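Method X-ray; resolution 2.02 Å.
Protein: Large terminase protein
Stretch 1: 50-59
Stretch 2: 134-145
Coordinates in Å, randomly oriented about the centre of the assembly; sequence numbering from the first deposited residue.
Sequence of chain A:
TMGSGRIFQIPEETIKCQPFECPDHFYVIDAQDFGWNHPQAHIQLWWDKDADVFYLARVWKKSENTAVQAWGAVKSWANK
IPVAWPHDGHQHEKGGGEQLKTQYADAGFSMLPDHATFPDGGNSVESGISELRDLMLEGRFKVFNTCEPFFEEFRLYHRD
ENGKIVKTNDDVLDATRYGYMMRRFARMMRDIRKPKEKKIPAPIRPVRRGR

Stretch 1 (50-59) DADVFYLARV
Stretch 2, residues 134-145: DLMLEGRFKVFN

Two parallel strands of the large terminase protein, 53-59 and 141-144, lie side by side with their axes 4.6 Å apart at closest approach and 18° between their N-to-C directions; together the stretches bury 660 Å². The register pairs Phe 54 with Phe 141 (CA to CA 4.8 Å), Tyr 55 with Lys 142 (CA to CA 4.8 Å) and Leu 56 with Val 143 (CA to CA 4.6 Å). Extended backbones (Phe 54 phi/psi -109/140, Lys 142 -122/149) support a ladder of four hydrogen bonds: Phe 54 N to Arg 140 O, 2.9 Å; Lys 142 N to Phe 54 O, 2.8 Å; Leu 56 N to Lys 142 O, 2.8 Å; and Phe 144 N to Leu 56 O, 3.1 Å. Between these rungs Tyr 55 CA approaches Lys 142 O at 3.3 Å, a CA-H...O contact.

Arg 140, the residue with the largest covered area, fastens the start of the ladder. It follows a helix end at which Gly 139 (phi/psi 78/23) adopts the positive phi that glycine favours, in a Schellman motif with Arg 140 N bonded to Leu 135 O at 2.7 Å. Its own phi/psi is -114/15, and its chi1 to chi3 are m, t, m (chi4 114°). This brings NH1 of Arg 140 to Asp 52 O, a 2.7 Å hydrogen bond at the guanidinium edge, and to Asp 52 OD2, a 3.4 Å salt bridge. Asp 52 (phi/psi 61/55, chi1 t) thus meets one cation with both backbone and carboxylate, while Arg 140 NH2 forms a salt bridge to Glu 138 OE1 at 3.0 Å.

Phe 144 (phi/psi -57/139, chi1 -78°, chi2 15°) packs its buried ring against the other strand. Ala 57 CA sits 3.9 Å from the centroid of the Phe 144 ring in a CH-pi contact, and Ala 57 CB reaches Phe 144 CE2 at 3.7 Å; the small methyl lies over the ring face. Tyr 55 CB approaches Phe 144 CE1 at 4.1 Å.

Phe 54 (chi1 m, chi2 -98°) shares one sheet face with Leu 56, Phe 141 and Val 143. Its CE2 meets Leu 135 CD1 at 3.8 Å, tying strand to helix, and Phe 54 CB packs on Phe 141 CD1 at 3.9 Å (Phe 141 chi1 t). Leu 56 (t, p) sets CB 4.0 Å from Val 143 CG2. These apolar side chains suit a buried face. Tyr 55 and Lys 142, both chi1 m, occupy the other, partly exposed face, with Tyr 55 CD1 3.7 Å from Lys 142 CB.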

# COMPACT_ATOMS: atom_id res chain seq x y z
N ASP A 50 13.65 -10.79 -9.62
CA ASP A 50 14.91 -11.53 -9.67
C ASP A 50 15.58 -11.63 -8.29
O ASP A 50 15.91 -12.72 -7.84
CB ASP A 50 15.87 -10.90 -10.69
CG ASP A 50 15.30 -10.89 -12.10
OD1 ASP A 50 14.97 -11.97 -12.62
OD2 ASP A 50 15.16 -9.79 -12.68
N ALA A 51 15.77 -10.48 -7.64
CA ALA A 51 16.31 -10.46 -6.28
C ALA A 51 15.20 -10.71 -5.25
O ALA A 51 15.48 -11.02 -4.09
CB ALA A 51 16.99 -9.13 -6.01
N ASP A 52 13.95 -10.57 -5.69
CA ASP A 52 12.77 -10.70 -4.82
C ASP A 52 12.82 -9.64 -3.72
O ASP A 52 12.76 -9.96 -2.53
CB ASP A 52 12.65 -12.12 -4.26
CG ASP A 52 11.22 -12.50 -3.92
OD1 ASP A 52 10.32 -11.62 -3.98
OD2 ASP A 52 10.99 -13.68 -3.59
N VAL A 53 12.95 -8.39 -4.14
CA VAL A 53 13.03 -7.24 -3.24
C VAL A 53 11.93 -6.25 -3.59
O VAL A 53 11.66 -6.03 -4.77
CB VAL A 53 14.42 -6.53 -3.32
CG1 VAL A 53 14.46 -5.26 -2.45
CG2 VAL A 53 15.53 -7.48 -2.89
N PHE A 54 11.29 -5.68 -2.58
CA PHE A 54 10.21 -4.71 -2.76
C PHE A 54 10.66 -3.31 -2.38
O PHE A 54 11.37 -3.13 -1.39
CB PHE A 54 9.00 -5.10 -1.92
CG PHE A 54 8.42 -6.43 -2.29
CD1 PHE A 54 7.32 -6.51 -3.13
CD2 PHE A 54 8.98 -7.61 -1.82
CE1 PHE A 54 6.79 -7.74 -3.48
CE2 PHE A 54 8.45 -8.83 -2.16
CZ PHE A 54 7.35 -8.90 -3.00
N TYR A 55 10.24 -2.32 -3.17
CA TYR A 55 10.54 -0.92 -2.89
C TYR A 55 9.25 -0.13 -2.85
O TYR A 55 8.52 -0.08 -3.84
CB TYR A 55 11.46 -0.32 -3.96
CG TYR A 55 12.77 -1.05 -4.14
CD1 TYR A 55 13.90 -0.66 -3.42
CD2 TYR A 55 12.89 -2.14 -5.01
CE1 TYR A 55 15.11 -1.31 -3.57
CE2 TYR A 55 14.10 -2.81 -5.15
CZ TYR A 55 15.21 -2.38 -4.43
OH TYR A 55 16.42 -3.02 -4.56
N LEU A 56 8.94 0.47 -1.70
CA LEU A 56 7.82 1.38 -1.62
C LEU A 56 8.34 2.71 -2.17
O LEU A 56 9.08 3.41 -1.50
CB LEU A 56 7.35 1.51 -0.18
CG LEU A 56 6.11 2.40 0.00
CD1 LEU A 56 4.95 1.85 -0.81
CD2 LEU A 56 5.76 2.48 1.47
N ALA A 57 7.97 3.02 -3.41
CA ALA A 57 8.59 4.12 -4.15
C ALA A 57 7.81 5.44 -4.13
O ALA A 57 8.41 6.51 -4.25
CB ALA A 57 8.86 3.68 -5.59
N ARG A 58 6.49 5.38 -4.01
CA ARG A 58 5.67 6.59 -3.99
C ARG A 58 4.59 6.46 -2.93
O ARG A 58 3.99 5.40 -2.79
CB ARG A 58 5.02 6.85 -5.35
CG ARG A 58 5.95 6.82 -6.55
CD ARG A 58 6.70 8.12 -6.68
NE ARG A 58 7.41 8.21 -7.95
CZ ARG A 58 8.68 7.85 -8.14
NH1 ARG A 58 9.39 7.36 -7.13
NH2 ARG A 58 9.23 7.98 -9.34
N VAL A 59 4.35 7.54 -2.19
CA VAL A 59 3.31 7.58 -1.16
C VAL A 59 2.61 8.93 -1.17
O VAL A 59 3.26 9.97 -1.19
CB VAL A 59 3.90 7.35 0.25
CG1 VAL A 59 2.92 7.80 1.31
CG2 VAL A 59 4.28 5.88 0.44
N ASP A 134 9.09 -10.22 7.80
CA ASP A 134 10.13 -11.13 7.33
C ASP A 134 10.96 -10.47 6.25
O ASP A 134 12.18 -10.51 6.29
CB ASP A 134 9.54 -12.43 6.78
CG ASP A 134 8.96 -13.32 7.85
OD1 ASP A 134 9.25 -13.09 9.05
OD2 ASP A 134 8.23 -14.26 7.49
N LEU A 135 10.27 -9.85 5.29
CA LEU A 135 10.94 -9.17 4.18
C LEU A 135 11.83 -8.05 4.69
O LEU A 135 12.96 -7.90 4.23
CB LEU A 135 9.93 -8.62 3.16
CG LEU A 135 9.07 -9.65 2.42
CD1 LEU A 135 7.98 -8.95 1.59
CD2 LEU A 135 9.95 -10.49 1.52
N MET A 136 11.33 -7.27 5.65
CA MET A 136 12.12 -6.21 6.27
C MET A 136 13.39 -6.75 6.90
O MET A 136 14.47 -6.19 6.70
CB MET A 136 11.31 -5.47 7.34
CG MET A 136 10.13 -4.70 6.78
SD MET A 136 9.17 -4.02 8.11
CE MET A 136 7.82 -3.27 7.20
N LEU A 137 13.26 -7.83 7.66
CA LEU A 137 14.37 -8.44 8.40
C LEU A 137 15.41 -9.04 7.45
O LEU A 137 16.60 -9.00 7.72
CB LEU A 137 13.83 -9.50 9.37
CG LEU A 137 13.03 -8.94 10.54
CD1 LEU A 137 12.36 -10.08 11.29
CD2 LEU A 137 13.94 -8.10 11.45
N GLU A 138 14.94 -9.58 6.34
CA GLU A 138 15.83 -10.20 5.35
C GLU A 138 16.46 -9.18 4.41
O GLU A 138 17.24 -9.53 3.54
CB GLU A 138 15.06 -11.25 4.53
CG GLU A 138 14.50 -12.38 5.38
CD GLU A 138 13.72 -13.40 4.58
OE1 GLU A 138 13.92 -13.47 3.35
OE2 GLU A 138 12.92 -14.16 5.18
N GLY A 139 16.11 -7.91 4.59
CA GLY A 139 16.62 -6.86 3.73
C GLY A 139 15.93 -6.79 2.36
O GLY A 139 16.48 -6.26 1.39
N ARG A 140 14.71 -7.31 2.29
CA ARG A 140 14.00 -7.40 1.01
C ARG A 140 12.76 -6.52 0.92
O ARG A 140 11.93 -6.71 0.03
CB ARG A 140 13.65 -8.86 0.70
CG ARG A 140 14.91 -9.73 0.60
CD ARG A 140 14.69 -11.03 -0.16
NE ARG A 140 13.89 -11.99 0.59
CZ ARG A 140 12.67 -12.40 0.24
NH1 ARG A 140 12.11 -11.92 -0.85
NH2 ARG A 140 12.02 -13.29 0.99
N PHE A 141 12.65 -5.57 1.85
CA PHE A 141 11.59 -4.57 1.79
C PHE A 141 12.22 -3.24 2.12
O PHE A 141 12.71 -3.05 3.23
CB PHE A 141 10.43 -4.87 2.75
CG PHE A 141 9.32 -3.86 2.70
CD1 PHE A 141 8.31 -3.97 1.75
CD2 PHE A 141 9.31 -2.77 3.56
CE1 PHE A 141 7.30 -3.02 1.67
CE2 PHE A 141 8.30 -1.81 3.49
CZ PHE A 141 7.29 -1.94 2.54
N LYS A 142 12.22 -2.34 1.15
CA LYS A 142 12.80 -1.02 1.30
C LYS A 142 11.75 0.07 1.06
O LYS A 142 10.81 -0.13 0.27
CB LYS A 142 13.97 -0.84 0.31
CG LYS A 142 15.04 -1.90 0.39
CD LYS A 142 15.82 -1.78 1.69
CE LYS A 142 16.86 -2.89 1.82
NZ LYS A 142 17.24 -3.07 3.25
N VAL A 143 11.92 1.21 1.74
CA VAL A 143 11.07 2.38 1.53
C VAL A 143 11.94 3.57 1.14
O VAL A 143 12.92 3.86 1.83
CB VAL A 143 10.26 2.71 2.81
CG1 VAL A 143 9.33 3.93 2.60
CG2 VAL A 143 9.46 1.49 3.23
N PHE A 144 11.61 4.25 0.04
CA PHE A 144 12.35 5.45 -0.37
C PHE A 144 12.31 6.46 0.77
O PHE A 144 11.27 6.62 1.42
CB PHE A 144 11.73 6.08 -1.61
CG PHE A 144 12.07 5.38 -2.90
CD1 PHE A 144 12.62 4.10 -2.91
CD2 PHE A 144 11.85 6.02 -4.12
CE1 PHE A 144 12.94 3.47 -4.11
CE2 PHE A 144 12.17 5.40 -5.32
CZ PHE A 144 12.72 4.12 -5.31
N ASN A 145 13.42 7.14 1.03
CA ASN A 145 13.45 8.11 2.12
C ASN A 145 12.54 9.33 1.90
O ASN A 145 12.34 10.13 2.81
CB ASN A 145 14.90 8.53 2.45
CG ASN A 145 15.62 9.16 1.27
OD1 ASN A 145 15.06 9.99 0.54
ND2 ASN A 145 16.89 8.80 1.10